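Local atomic coordinates of ribonuclease J (Methanolobus psychrophilus R15, PDB entry 5HAB), a protein that probably hydrolyses RNA as an exoribonuclease, combining a metallo-beta-lactamase domain with a beta-CASP domain. Residues 98-103 against 111-116; 123-128 against 157-162. The protein carries 1 engineered substitution. All coordinates share one frame; numbering follows the deposited sequence.

Overall arrangement
Contacts 1 and 2 lie in series along the chain, their centres about 13 Å apart, within the range assigned to the beta-lactamase superfamily domain. Strands 96-102 and 124-126 are parallel neighbours in the seven-stranded mixed sheet, joined where Ile125 N meets Ile100 O at 2.7 Å. From this shared pair the contacts work on opposite faces: contact 1 packs Ile100 and Cys102 against the helical layer, whereas contact 2 sends Ile125 toward strand 158-160, an outermost strand of the six-stranded sheet. Together they sample helix-to-sheet and sheet-to-sheet packing of the alpha-beta-beta-alpha sandwich, with contact 1 the nearer to the bound nucleic acid.

Contact 1. Residues 98-103 against 111-116; sequences RAIVCT and GAIPKL
Ile113 reaches Cys102 and Ile100 with no flat group on either side, so the interface has methyl and sulfur surfaces in place of ring faces and edges. The delta methyl does most of the touching: Ile113 CD1 lies 3.7 Å from Cys102 SG. The sulfur also meets the gamma methylene behind it, Ile113 CG1 to Cys102 SG being 4.0 Å, and thus rests alongside the end of the longer isoleucine branch. Ile100 adds its shorter branch, with Ile100 CG2 4.3 Å from Ile113 CD1. At Ile113 CD1, the directions to Cys102 SG and Ile100 CG2 diverge by about 71°, so it sits between two alternate residues of the strand, whose CB atoms both point to the helix side. The second torsion of Ile113, chi2 -69°, bends CD1 back from an extended course. Between the segments runs the HxHxDH signature of metallo-beta-lactamases, its second histidine replaced here by an engineered alanine; strand 96-102 thus leads into the metal-site loop characteristic of the family. There Thr103 OG1 is hydrogen-bonded to Asp54. The turn carrying Ile113 is fixed by Ala112 O, which accepts from Lys115 N at 3.0 Å and from Leu116 N at 3.1 Å. Ile134 of helix 128-138 touches both Cys102 and Ile113, and Ile124 of the adjacent strand does likewise, extending the apolar layer between sheet and helices.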
loop_
_atom_site.group_PDB
_atom_site.type_symbol
_atom_site.label_atom_id
_atom_site.label_comp_id
_atom_site.label_asym_id
_atom_site.label_seq_id
_atom_site.Cartn_x
_atom_site.Cartn_y
_atom_site.Cartn_z
ATOM N N ARG B 98 -13.196 -22.567 37.721
ATOM C CA ARG B 98 -14.541 -22.931 38.137
ATOM C C ARG B 98 -15.535 -22.961 36.982
ATOM O O ARG B 98 -16.582 -23.600 37.085
ATOM C CB ARG B 98 -15.034 -21.958 39.213
ATOM C CG ARG B 98 -14.200 -21.955 40.489
ATOM C CD ARG B 98 -14.253 -23.306 41.196
ATOM N NE ARG B 98 -13.365 -23.367 42.357
ATOM C CZ ARG B 98 -13.044 -24.492 42.996
ATOM N NH1 ARG B 98 -13.535 -25.656 42.588
ATOM N NH2 ARG B 98 -12.227 -24.454 44.042
ATOM N N ALA B 99 -15.212 -22.275 35.888
ATOM C CA ALA B 99 -16.101 -22.245 34.727
ATOM C C ALA B 99 -15.369 -21.812 33.465
ATOM O O ALA B 99 -14.349 -21.131 33.525
ATOM C CB ALA B 99 -17.288 -21.322 34.985
ATOM N N ILE B 100 -15.905 -22.220 32.321
ATOM C CA ILE B 100 -15.389 -21.814 31.022
ATOM C C ILE B 100 -16.493 -21.114 30.235
ATOM O O ILE B 100 -17.471 -21.743 29.845
ATOM C CB ILE B 100 -14.845 -23.018 30.252
ATOM C CG1 ILE B 100 -13.691 -23.660 31.026
ATOM C CG2 ILE B 100 -14.413 -22.609 28.855
ATOM C CD1 ILE B 100 -13.100 -24.876 30.343
ATOM N N VAL B 101 -16.353 -19.811 30.014
ATOM C CA VAL B 101 -17.358 -19.079 29.246
ATOM C C VAL B 101 -16.950 -18.984 27.781
ATOM O O VAL B 101 -15.793 -18.709 27.463
ATOM C CB VAL B 101 -17.606 -17.677 29.828
ATOM C CG1 VAL B 101 -18.598 -16.908 28.959
ATOM C CG2 VAL B 101 -18.135 -17.775 31.247
ATOM N N CYS B 102 -17.903 -19.253 26.893
ATOM C CA CYS B 102 -17.716 -19.024 25.467
ATOM C C CYS B 102 -18.705 -17.969 25.001
ATOM O O CYS B 102 -19.915 -18.202 25.000
ATOM C CB CYS B 102 -17.895 -20.311 24.677
ATOM S SG CYS B 102 -16.575 -21.502 24.937
ATOM N N THR B 103 -18.191 -16.809 24.599
ATOM C CA THR B 103 -19.055 -15.673 24.303
ATOM C C THR B 103 -19.762 -15.828 22.959
ATOM O O THR B 103 -20.771 -15.169 22.715
ATOM C CB THR B 103 -18.267 -14.352 24.307
ATOM O OG1 THR B 103 -17.061 -14.518 23.556
ATOM C CG2 THR B 103 -17.922 -13.943 25.733
ATOM N N GLY B 111 -12.796 -22.879 18.852
ATOM C CA GLY B 111 -11.998 -23.781 18.037
ATOM C C GLY B 111 -11.034 -24.684 18.791
ATOM O O GLY B 111 -10.677 -25.755 18.302
ATOM N N ALA B 112 -10.615 -24.263 19.981
ATOM C CA ALA B 112 -9.682 -25.051 20.785
ATOM C C ALA B 112 -10.369 -25.733 21.972
ATOM O O ALA B 112 -9.705 -26.402 22.762
ATOM C CB ALA B 112 -8.533 -24.183 21.277
ATOM N N ILE B 113 -11.680 -25.533 22.114
ATOM C CA ILE B 113 -12.454 -26.204 23.165
ATOM C C ILE B 113 -12.168 -27.717 23.228
ATOM O O ILE B 113 -11.798 -28.216 24.294
ATOM C CB ILE B 113 -13.971 -25.937 23.008
ATOM C CG1 ILE B 113 -14.322 -24.515 23.451
ATOM C CG2 ILE B 113 -14.778 -26.949 23.806
ATOM C CD1 ILE B 113 -14.187 -24.287 24.936
ATOM N N PRO B 114 -12.287 -28.442 22.092
ATOM C CA PRO B 114 -12.073 -29.894 22.157
ATOM C C PRO B 114 -10.649 -30.313 22.497
ATOM O O PRO B 114 -10.399 -31.502 22.688
ATOM C CB PRO B 114 -12.424 -30.368 20.739
ATOM C CG PRO B 114 -13.192 -29.265 20.132
ATOM C CD PRO B 114 -12.631 -28.027 20.720
ATOM N N LYS B 115 -9.725 -29.365 22.557
ATOM C CA LYS B 115 -8.331 -29.716 22.776
ATOM C C LYS B 115 -7.841 -29.374 24.185
ATOM O O LYS B 115 -6.920 -30.013 24.695
ATOM C CB LYS B 115 -7.453 -29.021 21.731
ATOM C CG LYS B 115 -7.307 -29.812 20.438
ATOM C CD LYS B 115 -7.159 -31.299 20.717
ATOM C CE LYS B 115 -7.325 -32.125 19.455
ATOM N NZ LYS B 115 -6.187 -31.939 18.519
ATOM N N LEU B 116 -8.456 -28.379 24.817
ATOM C CA LEU B 116 -7.979 -27.911 26.114
ATOM C C LEU B 116 -9.048 -27.964 27.212
ATOM O O LEU B 116 -8.710 -28.021 28.395
ATOM C CB LEU B 116 -7.441 -26.480 25.999
ATOM C CG LEU B 116 -6.316 -26.181 25.010
ATOM C CD1 LEU B 116 -6.100 -24.680 24.910
ATOM C CD2 LEU B 116 -5.034 -26.877 25.418
#

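Contact 2. Residues 123-128 against 157-162; sequences PIIATP and ETLEIT
Ile125 and Leu159 bring two methyl ends together, with Ile125 CD1 3.7 Å from Leu159 CD2. This is packing between the two beta sheets of the alpha-beta-beta-alpha sandwich characteristic of metallo-beta-lactamase domains: strand 124-126 belongs to the seven-stranded sheet and strand 158-160 edges the six-stranded one. The separation of the nearest alpha carbons, 9.4 Å between Ile125 CA and Leu159 CA, fits side chains meeting across a sandwich. Ile161 supplies a second methyl, its CD1 lying 4.3 Å from Ile125 CD1. From the latter atom the two partners are about 61° apart, and Leu159 CD2 stands 4.1 Å from Ile161 CD1; the three methyls therefore form a compact triangle. An extended second torsion in Ile125 (chi2 167°) carries CD1 outward to this meeting point, while Leu159, with CG anti to the backbone N (chi1 178°), directs the branch ending in CD2 to it. Ile125 also touches Ile167 and Phe169 of strand 166-172 in the opposing sheet, and Leu153 of a loop. Its backbone is anchored by hydrogen bonds to Ile100 and Cys102. Just beyond, Thr127 is the N-cap residue of helix 128-138. At the far end of the other segment, Ile161 and Thr162 together face Ile165, a classic beta bulge, where Thr162 OG1 makes a weak 3.0 Å hydrogen bond to Ile161 O.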
loop_
_atom_site.group_PDB
_atom_site.type_symbol
_atom_site.label_atom_id
_atom_site.label_comp_id
_atom_site.label_asym_id
_atom_site.label_seq_id
_atom_site.Cartn_x
_atom_site.Cartn_y
_atom_site.Cartn_z
ATOM N N PRO B 123 -17.654 -26.650 34.143
ATOM C CA PRO B 123 -18.669 -26.630 33.087
ATOM C C PRO B 123 -18.394 -25.528 32.066
ATOM O O PRO B 123 -17.724 -24.546 32.387
ATOM C CB PRO B 123 -19.955 -26.342 33.852
ATOM C CG PRO B 123 -19.500 -25.487 34.977
ATOM C CD PRO B 123 -18.137 -25.999 35.373
ATOM N N ILE B 124 -18.917 -25.685 30.856
ATOM C CA ILE B 124 -18.820 -24.655 29.833
ATOM C C ILE B 124 -20.122 -23.872 29.799
ATOM O O ILE B 124 -21.184 -24.456 29.643
ATOM C CB ILE B 124 -18.509 -25.269 28.465
ATOM C CG1 ILE B 124 -17.144 -25.958 28.493
ATOM C CG2 ILE B 124 -18.560 -24.202 27.384
ATOM C CD1 ILE B 124 -16.833 -26.747 27.245
ATOM N N ILE B 125 -20.051 -22.555 29.950
ATOM C CA ILE B 125 -21.262 -21.745 29.980
ATOM C C ILE B 125 -21.366 -20.951 28.685
ATOM O O ILE B 125 -20.402 -20.304 28.266
ATOM C CB ILE B 125 -21.289 -20.810 31.193
ATOM C CG1 ILE B 125 -21.030 -21.592 32.482
ATOM C CG2 ILE B 125 -22.621 -20.076 31.262
ATOM C CD1 ILE B 125 -20.726 -20.705 33.674
ATOM N N ALA B 126 -22.529 -21.005 28.044
ATOM C CA ALA B 126 -22.685 -20.348 26.750
ATOM C C ALA B 126 -24.148 -20.134 26.385
ATOM O O ALA B 126 -25.048 -20.625 27.064
ATOM C CB ALA B 126 -21.983 -21.157 25.663
ATOM N N THR B 127 -24.380 -19.379 25.318
ATOM C CA THR B 127 -25.728 -19.168 24.808
ATOM C C THR B 127 -26.234 -20.435 24.121
ATOM O O THR B 127 -25.427 -21.249 23.666
ATOM C CB THR B 127 -25.768 -17.989 23.817
ATOM O OG1 THR B 127 -24.901 -18.267 22.709
ATOM C CG2 THR B 127 -25.345 -16.700 24.503
ATOM N N PRO B 128 -27.568 -20.598 24.033
ATOM C CA PRO B 128 -28.194 -21.769 23.405
ATOM C C PRO B 128 -27.565 -22.184 22.078
ATOM O O PRO B 128 -27.185 -23.349 21.931
ATOM C CB PRO B 128 -29.637 -21.308 23.201
ATOM C CG PRO B 128 -29.888 -20.422 24.372
ATOM C CD PRO B 128 -28.577 -19.719 24.658
ATOM N N GLU B 157 -29.592 -13.058 31.331
ATOM C CA GLU B 157 -29.653 -13.946 32.494
ATOM C C GLU B 157 -28.358 -13.932 33.314
ATOM O O GLU B 157 -27.281 -13.639 32.794
ATOM C CB GLU B 157 -29.959 -15.381 32.056
ATOM C CG GLU B 157 -31.315 -15.566 31.394
ATOM C CD GLU B 157 -31.595 -17.015 31.032
ATOM O OE1 GLU B 157 -30.627 -17.769 30.796
ATOM O OE2 GLU B 157 -32.781 -17.401 30.987
ATOM N N THR B 158 -28.478 -14.260 34.598
ATOM C CA THR B 158 -27.334 -14.318 35.505
ATOM C C THR B 158 -27.231 -15.707 36.140
ATOM O O THR B 158 -28.242 -16.370 36.360
ATOM C CB THR B 158 -27.445 -13.241 36.602
ATOM O OG1 THR B 158 -27.666 -11.967 35.990
ATOM C CG2 THR B 158 -26.174 -13.171 37.433
ATOM N N LEU B 159 -26.006 -16.140 36.422
ATOM C CA LEU B 159 -25.744 -17.461 36.992
ATOM C C LEU B 159 -24.761 -17.381 38.156
ATOM O O LEU B 159 -23.700 -16.783 38.024
ATOM C CB LEU B 159 -25.195 -18.396 35.915
ATOM C CG LEU B 159 -24.814 -19.816 36.333
ATOM C CD1 LEU B 159 -26.037 -20.606 36.769
ATOM C CD2 LEU B 159 -24.088 -20.517 35.196
ATOM N N GLU B 160 -25.107 -17.975 39.295
ATOM C CA GLU B 160 -24.181 -17.988 40.425
ATOM C C GLU B 160 -23.168 -19.121 40.296
ATOM O O GLU B 160 -23.531 -20.260 40.012
ATOM C CB GLU B 160 -24.924 -18.113 41.755
ATOM C CG GLU B 160 -25.824 -16.939 42.091
ATOM C CD GLU B 160 -26.377 -17.027 43.501
ATOM O OE1 GLU B 160 -25.686 -17.599 44.373
ATOM O OE2 GLU B 160 -27.496 -16.523 43.741
ATOM N N ILE B 161 -21.896 -18.802 40.509
ATOM C CA ILE B 161 -20.832 -19.795 40.410
ATOM C C ILE B 161 -20.243 -20.015 41.801
ATOM O O ILE B 161 -19.803 -21.112 42.145
ATOM C CB ILE B 161 -19.745 -19.363 39.383
ATOM C CG1 ILE B 161 -20.214 -19.629 37.952
ATOM C CG2 ILE B 161 -18.442 -20.113 39.601
ATOM C CD1 ILE B 161 -21.205 -18.627 37.429
ATOM N N THR B 162 -20.281 -18.966 42.610
ATOM C CA THR B 162 -19.601 -18.948 43.892
ATOM C C THR B 162 -20.342 -17.941 44.774
ATOM O O THR B 162 -21.105 -17.123 44.264
ATOM C CB THR B 162 -18.093 -18.575 43.697
ATOM O OG1 THR B 162 -17.394 -19.689 43.129
ATOM C CG2 THR B 162 -17.401 -18.178 44.993
#